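PDB 5IG9: ATP grasp ligase, which probably uses ATP to activate carboxylates and close bonds within the microviridin precursor peptide, as an ATP-grasp ligase. Local coordinates for residues Val3-Phe8 / Ala69-Arg74; Ser109-Asp114 / Gly274-Ala279; Ala150-Ala155 / Glu191-Leu196. One frame throughout, in Å; residues are numbered along the deposited sequence.

Interactions 1 and 2 belong to one neighbourhood: their centres lie about 11 Å apart, and strands 69-72 and 111-113 are neighbours in the same parallel sheet, V70 N bonding F111 O and L113 N bonding V70 O. Interaction 2 ties the edge of that sheet to the start of strand 277-284, in an antiparallel sheet, so the amino-terminal domain is joined to a late part of the chain. Interaction 3 comes between the two halves of interaction 2 in sequence, yet sits on a separate lobe, its centre about 43 Å from interaction 1 and about 40 Å from interaction 2. The spacing is consistent with a multi-lobed chain, interaction 2 joining its amino-terminal and later sheets.

Interaction 1 of 3, residues Val3-Phe8 / Ala69-Arg74; sequences VLIVTF and AVWYRR
R74 and F8 meet where two parallel strands, 3-7 and 69-72, run out of regular pairing. Up to that point their axes are 14° apart, with L4 N bonded to A69 O, W71 N to L4 O and V6 N to W71 O. V3, I5, A69 and W71 fill one face of the sheet: CG2 of I5 lies 3.7 Å from CE3 of W71, and helix 14-23 packs on V3, I5 and W71. On the other face CG2 of V6 approaches CG1 of V70 at 4.0 Å. An inverse gamma turn centred on Y72 then shifts the register, and V6 O receives R74 N at 2.6 Å together with a weak bond from R73 N.

R74 itself repays following outward. Its CB lies 3.6 Å from F8 CD1 and 3.7 Å from T7 CA. CG is 3.5 Å from F8 CE1, the two side chains lying side by side and pointing the same way, with ring and guanidinium planes 36° apart. Beyond CG the chain bends away, and CZ ends 3.7 Å above the centre of the R73 guanidinium plane. Both cations are met by E300, while R74 NH1 also bonds V298 O. F8 CG stands between its backbone N and carbonyl carbon (chi1 71°), and CD1 and CE1 of the ring are the atoms that meet R74. An alanine here would probably leave R74 CB and CG without their ring neighbour and R76 without its cation-pi partner, so that the R74 CB-CG stem is less confined. Parallel strands in the order 29-33, 3-7, 69-72, 111-113, with helices 14-23 and 313-323 packed on the face of V3 and W71, are typical of the Rossmann-like pre-ATP-grasp domain.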
ATOM      1  N   VAL A   3     -11.642   3.648  21.678  1.00 46.40           N
ATOM      2  CA  VAL A   3     -11.218   2.771  20.594  1.00 45.10           C
ATOM      3  C   VAL A   3     -11.781   3.311  19.286  1.00 44.29           C
ATOM      4  O   VAL A   3     -13.000   3.428  19.123  1.00 43.03           O
ATOM      5  CB  VAL A   3     -11.674   1.326  20.837  1.00 44.71           C
ATOM      6  CG1 VAL A   3     -11.441   0.485  19.593  1.00 46.79           C
ATOM      7  CG2 VAL A   3     -10.937   0.735  22.031  1.00 44.61           C
ATOM      8  N   LEU A   4     -10.897   3.648  18.357  1.00 39.80           N
ATOM      9  CA  LEU A   4     -11.310   4.090  17.033  1.00 40.46           C
ATOM     10  C   LEU A   4     -11.441   2.870  16.130  1.00 44.04           C
ATOM     11  O   LEU A   4     -10.489   2.097  15.980  1.00 49.16           O
ATOM     12  CB  LEU A   4     -10.310   5.087  16.451  1.00 38.16           C
ATOM     13  CG  LEU A   4     -10.461   5.397  14.961  1.00 38.73           C
ATOM     14  CD1 LEU A   4     -11.796   6.060  14.650  1.00 39.52           C
ATOM     15  CD2 LEU A   4      -9.306   6.257  14.498  1.00 40.04           C
ATOM     16  N   ILE A   5     -12.616   2.694  15.538  1.00 43.97           N
ATOM     17  CA  ILE A   5     -12.909   1.530  14.712  1.00 43.19           C
ATOM     18  C   ILE A   5     -13.028   2.000  13.272  1.00 42.18           C
ATOM     19  O   ILE A   5     -13.971   2.714  12.911  1.00 44.04           O
ATOM     20  CB  ILE A   5     -14.176   0.804  15.176  1.00 45.72           C
ATOM     21  CG1 ILE A   5     -13.919   0.153  16.532  1.00 46.50           C
ATOM     22  CG2 ILE A   5     -14.595  -0.239  14.157  1.00 49.20           C
ATOM     23  CD1 ILE A   5     -15.133  -0.453  17.163  1.00 49.06           C
ATOM     24  N   VAL A   6     -12.071   1.589  12.446  1.00 45.14           N
ATOM     25  CA  VAL A   6     -11.980   2.031  11.060  1.00 45.43           C
ATOM     26  C   VAL A   6     -12.727   1.015  10.202  1.00 48.10           C
ATOM     27  O   VAL A   6     -12.220  -0.069   9.918  1.00 56.03           O
ATOM     28  CB  VAL A   6     -10.526   2.182  10.619  1.00 46.18           C
ATOM     29  CG1 VAL A   6     -10.456   2.753   9.217  1.00 44.16           C
ATOM     30  CG2 VAL A   6      -9.772   3.063  11.600  1.00 47.41           C
ATOM     31  N   THR A   7     -13.938   1.377   9.777  1.00 52.02           N
ATOM     32  CA  THR A   7     -14.776   0.473   9.001  1.00 51.30           C
ATOM     33  C   THR A   7     -15.496   1.232   7.893  1.00 52.36           C
ATOM     34  O   THR A   7     -15.003   2.258   7.418  1.00 52.95           O
ATOM     35  CB  THR A   7     -15.788  -0.234   9.909  1.00 52.14           C
ATOM     36  OG1 THR A   7     -16.696  -0.999   9.110  1.00 49.75           O
ATOM     37  CG2 THR A   7     -16.573   0.781  10.725  1.00 53.07           C
ATOM     38  N   PHE A   8     -16.652   0.726   7.469  1.00 55.22           N
ATOM     39  CA  PHE A   8     -17.506   1.428   6.521  1.00 56.06           C
ATOM     40  C   PHE A   8     -18.956   1.102   6.856  1.00 57.01           C
ATOM     41  O   PHE A   8     -19.241   0.233   7.682  1.00 55.98           O
ATOM     42  CB  PHE A   8     -17.148   1.084   5.063  1.00 57.79           C
ATOM     43  CG  PHE A   8     -17.523  -0.310   4.637  1.00 54.62           C
ATOM     44  CD1 PHE A   8     -16.978  -1.422   5.261  1.00 54.62           C
ATOM     45  CD2 PHE A   8     -18.392  -0.508   3.577  1.00 54.33           C
ATOM     46  CE1 PHE A   8     -17.318  -2.698   4.856  1.00 53.15           C
ATOM     47  CE2 PHE A   8     -18.731  -1.781   3.165  1.00 54.27           C
ATOM     48  CZ  PHE A   8     -18.194  -2.876   3.806  1.00 52.67           C
ATOM     49  N   ALA A  69      -6.931   3.153  21.303  1.00 41.22           N
ATOM     50  CA  ALA A  69      -6.710   1.982  20.467  1.00 41.88           C
ATOM     51  C   ALA A  69      -7.385   2.203  19.123  1.00 42.37           C
ATOM     52  O   ALA A  69      -8.364   2.947  19.024  1.00 42.81           O
ATOM     53  CB  ALA A  69      -7.242   0.703  21.121  1.00 41.10           C
ATOM     54  N   VAL A  70      -6.848   1.547  18.093  1.00 40.64           N
ATOM     55  CA  VAL A  70      -7.371   1.634  16.733  1.00 39.51           C
ATOM     56  C   VAL A  70      -7.578   0.225  16.197  1.00 40.72           C
ATOM     57  O   VAL A  70      -6.650  -0.592  16.210  1.00 43.63           O
ATOM     58  CB  VAL A  70      -6.431   2.420  15.797  1.00 38.04           C
ATOM     59  CG1 VAL A  70      -7.005   2.455  14.387  1.00 38.42           C
ATOM     60  CG2 VAL A  70      -6.203   3.827  16.318  1.00 38.71           C
ATOM     61  N   TRP A  71      -8.784  -0.053  15.712  1.00 44.26           N
ATOM     62  CA  TRP A  71      -9.083  -1.299  15.015  1.00 44.42           C
ATOM     63  C   TRP A  71      -9.059  -1.016  13.517  1.00 47.52           C
ATOM     64  O   TRP A  71     -10.005  -0.440  12.968  1.00 43.46           O
ATOM     65  CB  TRP A  71     -10.431  -1.870  15.446  1.00 47.28           C
ATOM     66  CG  TRP A  71     -10.652  -3.267  14.952  1.00 46.92           C
ATOM     67  CD1 TRP A  71      -9.697  -4.147  14.529  1.00 45.52           C
ATOM     68  CD2 TRP A  71     -11.908  -3.945  14.820  1.00 47.01           C
ATOM     69  NE1 TRP A  71     -10.281  -5.330  14.148  1.00 45.14           N
ATOM     70  CE2 TRP A  71     -11.637  -5.230  14.315  1.00 47.10           C
ATOM     71  CE3 TRP A  71     -13.235  -3.588  15.082  1.00 44.68           C
ATOM     72  CZ2 TRP A  71     -12.644  -6.160  14.068  1.00 46.49           C
ATOM     73  CZ3 TRP A  71     -14.232  -4.513  14.836  1.00 43.81           C
ATOM     74  CH2 TRP A  71     -13.932  -5.783  14.333  1.00 44.07           C
ATOM     75  N   TYR A  72      -7.971  -1.416  12.862  1.00 50.02           N
ATOM     76  CA  TYR A  72      -7.788  -1.205  11.426  1.00 47.58           C
ATOM     77  C   TYR A  72      -8.574  -2.290  10.696  1.00 47.27           C
ATOM     78  O   TYR A  72      -8.031  -3.281  10.200  1.00 47.07           O
ATOM     79  CB  TYR A  72      -6.303  -1.227  11.079  1.00 45.22           C
ATOM     80  CG  TYR A  72      -5.954  -0.731   9.697  1.00 43.62           C
ATOM     81  CD1 TYR A  72      -6.401   0.504   9.245  1.00 45.96           C
ATOM     82  CD2 TYR A  72      -5.153  -1.487   8.853  1.00 43.98           C
ATOM     83  CE1 TYR A  72      -6.073   0.961   7.985  1.00 45.10           C
ATOM     84  CE2 TYR A  72      -4.820  -1.039   7.594  1.00 44.23           C
ATOM     85  CZ  TYR A  72      -5.280   0.186   7.163  1.00 44.51           C
ATOM     86  OH  TYR A  72      -4.949   0.638   5.906  1.00 48.34           O
ATOM     87  N   ARG A  73      -9.889  -2.086  10.634  1.00 47.16           N
ATOM     88  CA  ARG A  73     -10.827  -3.128  10.190  1.00 50.32           C
ATOM     89  C   ARG A  73     -11.084  -3.050   8.686  1.00 48.52           C
ATOM     90  O   ARG A  73     -10.540  -3.849   7.917  1.00 45.80           O
ATOM     91  CB  ARG A  73     -12.121  -3.027  11.006  1.00 53.80           C
ATOM     92  CG  ARG A  73     -13.341  -3.729  10.430  1.00 56.02           C
ATOM     93  CD  ARG A  73     -13.185  -5.232  10.369  1.00 55.76           C
ATOM     94  NE  ARG A  73     -14.373  -5.841   9.783  1.00 57.93           N
ATOM     95  CZ  ARG A  73     -14.500  -7.135   9.518  1.00 54.86           C
ATOM     96  NH1 ARG A  73     -13.504  -7.970   9.787  1.00 54.01           N
ATOM     97  NH2 ARG A  73     -15.623  -7.591   8.984  1.00 54.12           N
ATOM     98  N   ARG A  74     -11.904  -2.090   8.251  1.00 53.70           N
ATOM     99  CA  ARG A  74     -12.309  -1.987   6.856  1.00 53.26           C
ATOM    100  C   ARG A  74     -11.996  -0.597   6.329  1.00 55.88           C
ATOM    101  O   ARG A  74     -12.259   0.405   6.997  1.00 61.20           O
ATOM    102  CB  ARG A  74     -13.801  -2.297   6.683  1.00 51.79           C
ATOM    103  CG  ARG A  74     -14.079  -3.558   5.882  1.00 52.92           C
ATOM    104  CD  ARG A  74     -12.977  -4.580   6.087  1.00 48.76           C
ATOM    105  NE  ARG A  74     -13.464  -5.948   5.979  1.00 49.18           N
ATOM    106  CZ  ARG A  74     -12.710  -7.022   6.181  1.00 50.05           C
ATOM    107  NH1 ARG A  74     -11.431  -6.884   6.499  1.00 51.44           N
ATOM    108  NH2 ARG A  74     -13.234  -8.233   6.068  1.00 51.32           N
TER

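Interaction 2 of 3, residues Ser109-Asp114 / Gly274-Ala279; sequences SGFHLD and GLNYGA
D114 reaches across to N276 and Y277 with its carboxylate and takes two consecutive backbone N-H groups. N276 N gives the stronger bond, 2.7 Å to D114 OD1 and nearly straight at 167°; it arrives on the syn side, 29° out of the carboxylate plane. Y277 N adds a weak one to D114 OD2, at 3.1 Å. The D114 carboxylate also rests on L275, whose CD2 is 3.7 Å from D114 CG, the two side chains crossing at about a right angle.

Beside this polar core, L113 pushes CD1 against N276 CB (3.5 Å), while N276 ND2 lies at the ring edge of F111, near the ring plane and 3.8 Å from F111 CZ. I320 of helix 313-323 touches both F111 and N276.

Farther out, D114 follows a peptide bond modelled as cis, with CG beside its own backbone N (chi1 -76°), and V119 of helix 116-122 packs on it. On the other side G274, with positive phi, closes helix 260-273 in a Schellman motif, and the chain passes through L275 and N276 into strand 277-284. Y277 sends its OH off to G299 O.

Because both donors are main-chain amides, the buried carboxylate has no positive charge among these partners; the two N-H groups would be expected to help stabilise a negative charge on it, and it fixes the backbone rather than particular side chains.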
ATOM      1  N   SER A 109      -1.107   7.563  18.026  1.00 41.76           N
ATOM      2  CA  SER A 109      -0.373   6.705  18.940  1.00 46.31           C
ATOM      3  C   SER A 109      -1.346   5.698  19.555  1.00 47.47           C
ATOM      4  O   SER A 109      -2.492   5.560  19.118  1.00 62.06           O
ATOM      5  CB  SER A 109       0.345   7.543  19.995  1.00 47.19           C
ATOM      6  OG  SER A 109      -0.574   8.154  20.880  1.00 50.79           O
ATOM      7  N   GLY A 110      -0.905   4.981  20.578  1.00 47.46           N
ATOM      8  CA  GLY A 110      -1.724   3.945  21.157  1.00 45.15           C
ATOM      9  C   GLY A 110      -1.529   2.612  20.465  1.00 46.18           C
ATOM     10  O   GLY A 110      -0.610   2.405  19.669  1.00 45.73           O
ATOM     11  N   PHE A 111      -2.433   1.687  20.776  1.00 42.70           N
ATOM     12  CA  PHE A 111      -2.344   0.327  20.265  1.00 43.58           C
ATOM     13  C   PHE A 111      -3.133   0.193  18.967  1.00 46.42           C
ATOM     14  O   PHE A 111      -4.305   0.581  18.902  1.00 43.92           O
ATOM     15  CB  PHE A 111      -2.854  -0.669  21.307  1.00 41.90           C
ATOM     16  CG  PHE A 111      -2.793  -2.096  20.855  1.00 41.23           C
ATOM     17  CD1 PHE A 111      -1.581  -2.763  20.787  1.00 41.88           C
ATOM     18  CD2 PHE A 111      -3.946  -2.771  20.501  1.00 45.14           C
ATOM     19  CE1 PHE A 111      -1.521  -4.080  20.370  1.00 44.85           C
ATOM     20  CE2 PHE A 111      -3.896  -4.089  20.086  1.00 48.28           C
ATOM     21  CZ  PHE A 111      -2.680  -4.744  20.018  1.00 47.83           C
ATOM     22  N   HIS A 112      -2.493  -0.361  17.941  1.00 43.01           N
ATOM     23  CA  HIS A 112      -3.115  -0.561  16.640  1.00 45.00           C
ATOM     24  C   HIS A 112      -3.308  -2.050  16.371  1.00 44.79           C
ATOM     25  O   HIS A 112      -2.421  -2.863  16.651  1.00 43.14           O
ATOM     26  CB  HIS A 112      -2.275   0.061  15.525  1.00 45.46           C
ATOM     27  CG  HIS A 112      -2.268   1.557  15.534  1.00 44.02           C
ATOM     28  ND1 HIS A 112      -3.042   2.309  14.679  1.00 45.94           N
ATOM     29  CD2 HIS A 112      -1.581   2.441  16.294  1.00 46.01           C
ATOM     30  CE1 HIS A 112      -2.832   3.593  14.910  1.00 42.69           C
ATOM     31  NE2 HIS A 112      -1.948   3.701  15.885  1.00 44.75           N
ATOM     32  N   LEU A 113      -4.468  -2.397  15.820  1.00 41.50           N
ATOM     33  CA  LEU A 113      -4.767  -3.775  15.449  1.00 40.29           C
ATOM     34  C   LEU A 113      -5.333  -3.848  14.032  1.00 40.07           C
ATOM     35  O   LEU A 113      -6.551  -3.850  13.850  1.00 37.07           O
ATOM     36  CB  LEU A 113      -5.755  -4.399  16.436  1.00 40.97           C
ATOM     37  CG  LEU A 113      -6.075  -5.888  16.279  1.00 41.26           C
ATOM     38  CD1 LEU A 113      -5.001  -6.739  16.934  1.00 40.97           C
ATOM     39  CD2 LEU A 113      -7.447  -6.209  16.842  1.00 40.97           C
ATOM     40  N   ASP A 114      -4.458  -3.892  13.028  1.00 42.85           N
ATOM     41  CA  ASP A 114      -3.013  -3.820  13.214  1.00 42.37           C
ATOM     42  C   ASP A 114      -2.470  -2.535  12.594  1.00 39.82           C
ATOM     43  O   ASP A 114      -3.192  -1.857  11.862  1.00 40.62           O
ATOM     44  CB  ASP A 114      -2.334  -5.043  12.591  1.00 43.88           C
ATOM     45  CG  ASP A 114      -2.507  -6.291  13.429  1.00 45.50           C
ATOM     46  OD1 ASP A 114      -1.912  -6.352  14.526  1.00 48.89           O
ATOM     47  OD2 ASP A 114      -3.228  -7.211  12.986  1.00 52.26           O
ATOM     48  N   GLY A 274       4.620  -8.725  12.421  1.00 48.77           N
ATOM     49  CA  GLY A 274       4.184  -7.790  13.441  1.00 48.76           C
ATOM     50  C   GLY A 274       2.688  -7.710  13.637  1.00 50.63           C
ATOM     51  O   GLY A 274       2.173  -6.647  13.999  1.00 51.03           O
ATOM     52  N   LEU A 275       1.969  -8.803  13.415  1.00 45.33           N
ATOM     53  CA  LEU A 275       0.519  -8.794  13.483  1.00 45.01           C
ATOM     54  C   LEU A 275       0.030  -9.351  14.812  1.00 41.63           C
ATOM     55  O   LEU A 275       0.629 -10.264  15.385  1.00 47.27           O
ATOM     56  CB  LEU A 275      -0.085  -9.604  12.335  1.00 46.45           C
ATOM     57  CG  LEU A 275       0.181  -9.084  10.923  1.00 48.72           C
ATOM     58  CD1 LEU A 275      -0.529  -9.946   9.892  1.00 49.03           C
ATOM     59  CD2 LEU A 275      -0.240  -7.631  10.791  1.00 48.16           C
ATOM     60  N   ASN A 276      -1.073  -8.781  15.300  1.00 44.43           N
ATOM     61  CA  ASN A 276      -1.810  -9.355  16.418  1.00 44.16           C
ATOM     62  C   ASN A 276      -3.194  -9.846  16.013  1.00 44.90           C
ATOM     63  O   ASN A 276      -3.951 -10.300  16.877  1.00 41.70           O
ATOM     64  CB  ASN A 276      -1.921  -8.344  17.568  1.00 43.52           C
ATOM     65  CG  ASN A 276      -0.646  -8.255  18.391  1.00 43.62           C
ATOM     66  OD1 ASN A 276      -0.180  -9.251  18.949  1.00 42.59           O
ATOM     67  ND2 ASN A 276      -0.072  -7.060  18.465  1.00 42.96           N
ATOM     68  N   TYR A 277      -3.547  -9.763  14.731  1.00 41.97           N
ATOM     69  CA  TYR A 277      -4.726 -10.422  14.189  1.00 39.89           C
ATOM     70  C   TYR A 277      -4.381 -10.977  12.818  1.00 39.34           C
ATOM     71  O   TYR A 277      -3.589 -10.388  12.078  1.00 39.58           O
ATOM     72  CB  TYR A 277      -5.936  -9.482  14.078  1.00 39.78           C
ATOM     73  CG  TYR A 277      -7.115 -10.109  13.360  1.00 41.38           C
ATOM     74  CD1 TYR A 277      -8.038 -10.885  14.050  1.00 41.27           C
ATOM     75  CD2 TYR A 277      -7.296  -9.939  11.991  1.00 40.26           C
ATOM     76  CE1 TYR A 277      -9.111 -11.468  13.398  1.00 43.09           C
ATOM     77  CE2 TYR A 277      -8.365 -10.519  11.332  1.00 39.36           C
ATOM     78  CZ  TYR A 277      -9.268 -11.281  12.041  1.00 40.74           C
ATOM     79  OH  TYR A 277     -10.335 -11.859  11.392  1.00 40.00           O
ATOM     80  N   GLY A 278      -4.981 -12.117  12.484  1.00 38.50           N
ATOM     81  CA  GLY A 278      -4.764 -12.720  11.183  1.00 38.24           C
ATOM     82  C   GLY A 278      -5.690 -13.878  10.887  1.00 39.02           C
ATOM     83  O   GLY A 278      -5.940 -14.718  11.756  1.00 40.14           O
ATOM     84  N   ALA A 279      -6.213 -13.934   9.666  1.00 39.88           N
ATOM     85  CA  ALA A 279      -7.010 -15.066   9.210  1.00 41.45           C
ATOM     86  C   ALA A 279      -6.147 -15.899   8.272  1.00 41.88           C
ATOM     87  O   ALA A 279      -5.788 -15.446   7.180  1.00 41.48           O
ATOM     88  CB  ALA A 279      -8.291 -14.602   8.521  1.00 43.48           C
TER

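Interaction 3 of 3, residues Ala150-Ala155 / Glu191-Leu196; sequences AVKQFA and EDLDNL
The backbone bond from A155 N to V151 O, 2.8 Å long, sets V151 and A155 one turn apart on helix 148-157, where both face L196 and L193 of the loop. This helix lies on the antiparallel sheet of strands 142-145, 163-166, 186-187 and 204-208, an alpha/beta layer consistent with one lobe of an ATP-grasp fold; F154 turns to that sheet, touching F206 and L143. Residues 191-196 belong to the loop between strands 186-187 and 204-208 and pack on the helix through side chains alone, with no hydrogen bond across.

L196 supplies one of the two loop contacts. Its CG stands anti to its carbonyl carbon (chi1 -71°), and CD1 comes 4.0 Å from V151 CG1. The same CD1 also lies against the aliphatic stem of K152, 3.7 Å from CG and 3.6 Å from CD. A bend at chi2 (-67°) sets K152 CD against L196, and further bends at chi3 (-58°) and at the last torsion turn CE and NZ toward L193. K152 CD passes 3.5 Å from L193 O, a contact of carbon with a carbonyl rather than a bond. L193 meets the helix next to this stem, CD2 being 4.0 Å from A155 CB.

The loop holds its own shape: D194 N bonds E191 O, and T189 OG1 accepts D192 N. Nearby chains add to the packing, D192 and L196 each touching an aromatic side chain of a different protein, and A150 touching Y46 of the second subunit. The lysine's charge finds no mate within this pair of segments: K152 NZ stays 6.6 Å from D194 OD1, too far for a salt bridge, and comes to rest 3.7 Å from L193 CD2.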
ATOM      1  N   ALA A 150       6.610 -20.345 -19.521  1.00 60.19           N
ATOM      2  CA  ALA A 150       6.790 -20.738 -18.128  1.00 55.00           C
ATOM      3  C   ALA A 150       5.504 -21.315 -17.549  1.00 52.45           C
ATOM      4  O   ALA A 150       5.546 -22.234 -16.723  1.00 52.72           O
ATOM      5  CB  ALA A 150       7.261 -19.542 -17.301  1.00 55.37           C
ATOM      6  N   VAL A 151       4.355 -20.791 -17.976  1.00 51.16           N
ATOM      7  CA  VAL A 151       3.076 -21.288 -17.480  1.00 51.12           C
ATOM      8  C   VAL A 151       2.786 -22.680 -18.029  1.00 52.88           C
ATOM      9  O   VAL A 151       2.328 -23.563 -17.294  1.00 58.27           O
ATOM     10  CB  VAL A 151       1.954 -20.293 -17.824  1.00 49.74           C
ATOM     11  CG1 VAL A 151       0.597 -20.864 -17.439  1.00 48.79           C
ATOM     12  CG2 VAL A 151       2.198 -18.968 -17.122  1.00 49.83           C
ATOM     13  N   LYS A 152       3.038 -22.900 -19.323  1.00 53.81           N
ATOM     14  CA  LYS A 152       2.888 -24.241 -19.888  1.00 55.66           C
ATOM     15  C   LYS A 152       3.786 -25.236 -19.167  1.00 50.46           C
ATOM     16  O   LYS A 152       3.354 -26.335 -18.799  1.00 46.14           O
ATOM     17  CB  LYS A 152       3.214 -24.227 -21.383  1.00 62.76           C
ATOM     18  CG  LYS A 152       2.267 -23.410 -22.242  1.00 73.87           C
ATOM     19  CD  LYS A 152       0.869 -24.010 -22.285  1.00 87.59           C
ATOM     20  CE  LYS A 152       0.873 -25.436 -22.821  1.00 95.29           C
ATOM     21  NZ  LYS A 152       0.888 -26.443 -21.724  1.00101.64           N
ATOM     22  N   GLN A 153       5.045 -24.857 -18.951  1.00 53.37           N
ATOM     23  CA  GLN A 153       5.973 -25.710 -18.220  1.00 52.11           C
ATOM     24  C   GLN A 153       5.487 -25.964 -16.798  1.00 49.48           C
ATOM     25  O   GLN A 153       5.672 -27.060 -16.256  1.00 49.42           O
ATOM     26  CB  GLN A 153       7.354 -25.060 -18.214  1.00 54.28           C
ATOM     27  CG  GLN A 153       8.506 -26.033 -18.237  1.00 59.14           C
ATOM     28  CD  GLN A 153       9.802 -25.365 -18.644  1.00 62.83           C
ATOM     29  OE1 GLN A 153       9.959 -24.933 -19.788  1.00 57.74           O
ATOM     30  NE2 GLN A 153      10.736 -25.266 -17.706  1.00 64.54           N
ATOM     31  N   PHE A 154       4.851 -24.963 -16.180  1.00 49.56           N
ATOM     32  CA  PHE A 154       4.367 -25.110 -14.810  1.00 45.64           C
ATOM     33  C   PHE A 154       3.162 -26.041 -14.746  1.00 46.15           C
ATOM     34  O   PHE A 154       3.078 -26.897 -13.858  1.00 46.49           O
ATOM     35  CB  PHE A 154       4.021 -23.737 -14.229  1.00 44.75           C
ATOM     36  CG  PHE A 154       3.676 -23.759 -12.763  1.00 44.55           C
ATOM     37  CD1 PHE A 154       4.674 -23.793 -11.804  1.00 43.65           C
ATOM     38  CD2 PHE A 154       2.356 -23.728 -12.349  1.00 41.14           C
ATOM     39  CE1 PHE A 154       4.362 -23.808 -10.460  1.00 42.00           C
ATOM     40  CE2 PHE A 154       2.041 -23.743 -11.005  1.00 41.36           C
ATOM     41  CZ  PHE A 154       3.045 -23.782 -10.061  1.00 41.48           C
ATOM     42  N   ALA A 155       2.221 -25.892 -15.680  1.00 46.87           N
ATOM     43  CA  ALA A 155       1.043 -26.755 -15.674  1.00 46.71           C
ATOM     44  C   ALA A 155       1.395 -28.188 -16.050  1.00 46.86           C
ATOM     45  O   ALA A 155       0.682 -29.122 -15.663  1.00 46.29           O
ATOM     46  CB  ALA A 155      -0.019 -26.206 -16.625  1.00 46.77           C
ATOM     47  N   GLU A 191      -7.890 -26.325 -22.699  1.00 75.41           N
ATOM     48  CA  GLU A 191      -8.281 -25.259 -23.615  1.00 80.31           C
ATOM     49  C   GLU A 191      -7.729 -23.912 -23.162  1.00 80.16           C
ATOM     50  O   GLU A 191      -7.312 -23.095 -23.992  1.00 80.30           O
ATOM     51  CB  GLU A 191      -9.804 -25.207 -23.739  1.00 85.07           C
ATOM     52  CG  GLU A 191     -10.321 -24.072 -24.603  1.00 93.07           C
ATOM     53  CD  GLU A 191     -11.825 -24.111 -24.765  1.00101.87           C
ATOM     54  OE1 GLU A 191     -12.383 -25.228 -24.820  1.00108.19           O
ATOM     55  OE2 GLU A 191     -12.451 -23.030 -24.825  1.00105.81           O
ATOM     56  N   ASP A 192      -7.711 -23.667 -21.849  1.00 80.26           N
ATOM     57  CA  ASP A 192      -7.103 -22.445 -21.331  1.00 77.11           C
ATOM     58  C   ASP A 192      -5.613 -22.381 -21.639  1.00 75.46           C
ATOM     59  O   ASP A 192      -5.053 -21.287 -21.768  1.00 75.67           O
ATOM     60  CB  ASP A 192      -7.333 -22.343 -19.824  1.00 71.91           C
ATOM     61  CG  ASP A 192      -8.781 -22.094 -19.469  1.00 70.65           C
ATOM     62  OD1 ASP A 192      -9.454 -21.337 -20.202  1.00 69.97           O
ATOM     63  OD2 ASP A 192      -9.247 -22.651 -18.455  1.00 69.17           O
ATOM     64  N   LEU A 193      -4.954 -23.536 -21.758  1.00 75.76           N
ATOM     65  CA  LEU A 193      -3.526 -23.543 -22.046  1.00 77.01           C
ATOM     66  C   LEU A 193      -3.223 -23.204 -23.500  1.00 73.91           C
ATOM     67  O   LEU A 193      -2.073 -22.881 -23.820  1.00 68.00           O
ATOM     68  CB  LEU A 193      -2.927 -24.901 -21.685  1.00 77.32           C
ATOM     69  CG  LEU A 193      -2.259 -25.036 -20.313  1.00 76.21           C
ATOM     70  CD1 LEU A 193      -2.906 -24.128 -19.281  1.00 78.41           C
ATOM     71  CD2 LEU A 193      -2.313 -26.483 -19.855  1.00 80.08           C
ATOM     72  N   ASP A 194      -4.215 -23.282 -24.383  1.00 74.53           N
ATOM     73  CA  ASP A 194      -4.047 -22.907 -25.781  1.00 79.64           C
ATOM     74  C   ASP A 194      -4.399 -21.449 -26.046  1.00 74.02           C
ATOM     75  O   ASP A 194      -4.268 -20.991 -27.186  1.00 74.16           O
ATOM     76  CB  ASP A 194      -4.899 -23.815 -26.678  1.00 85.28           C
ATOM     77  CG  ASP A 194      -4.322 -25.214 -26.815  1.00 86.86           C
ATOM     78  OD1 ASP A 194      -3.083 -25.344 -26.910  1.00 91.13           O
ATOM     79  OD2 ASP A 194      -5.110 -26.183 -26.831  1.00 92.06           O
ATOM     80  N   ASN A 195      -4.838 -20.712 -25.028  1.00 77.83           N
ATOM     81  CA  ASN A 195      -5.227 -19.311 -25.153  1.00 74.39           C
ATOM     82  C   ASN A 195      -4.483 -18.465 -24.130  1.00 72.22           C
ATOM     83  O   ASN A 195      -5.058 -17.623 -23.437  1.00 69.35           O
ATOM     84  CB  ASN A 195      -6.736 -19.159 -24.992  1.00 78.85           C
ATOM     85  CG  ASN A 195      -7.509 -20.072 -25.918  1.00 83.14           C
ATOM     86  OD1 ASN A 195      -7.106 -20.304 -27.058  1.00 94.99           O
ATOM     87  ND2 ASN A 195      -8.622 -20.607 -25.430  1.00 82.64           N
ATOM     88  N   LEU A 196      -3.173 -18.679 -24.032  1.00 73.35           N
ATOM     89  CA  LEU A 196      -2.339 -17.959 -23.079  1.00 72.44           C
ATOM     90  C   LEU A 196      -1.839 -16.622 -23.609  1.00 72.39           C
ATOM     91  O   LEU A 196      -1.033 -15.973 -22.933  1.00 75.50           O
ATOM     92  CB  LEU A 196      -1.136 -18.814 -22.677  1.00 71.67           C
ATOM     93  CG  LEU A 196      -1.352 -20.037 -21.787  1.00 71.37           C
ATOM     94  CD1 LEU A 196      -0.003 -20.630 -21.428  1.00 69.65           C
ATOM     95  CD2 LEU A 196      -2.126 -19.672 -20.538  1.00 69.41           C
TER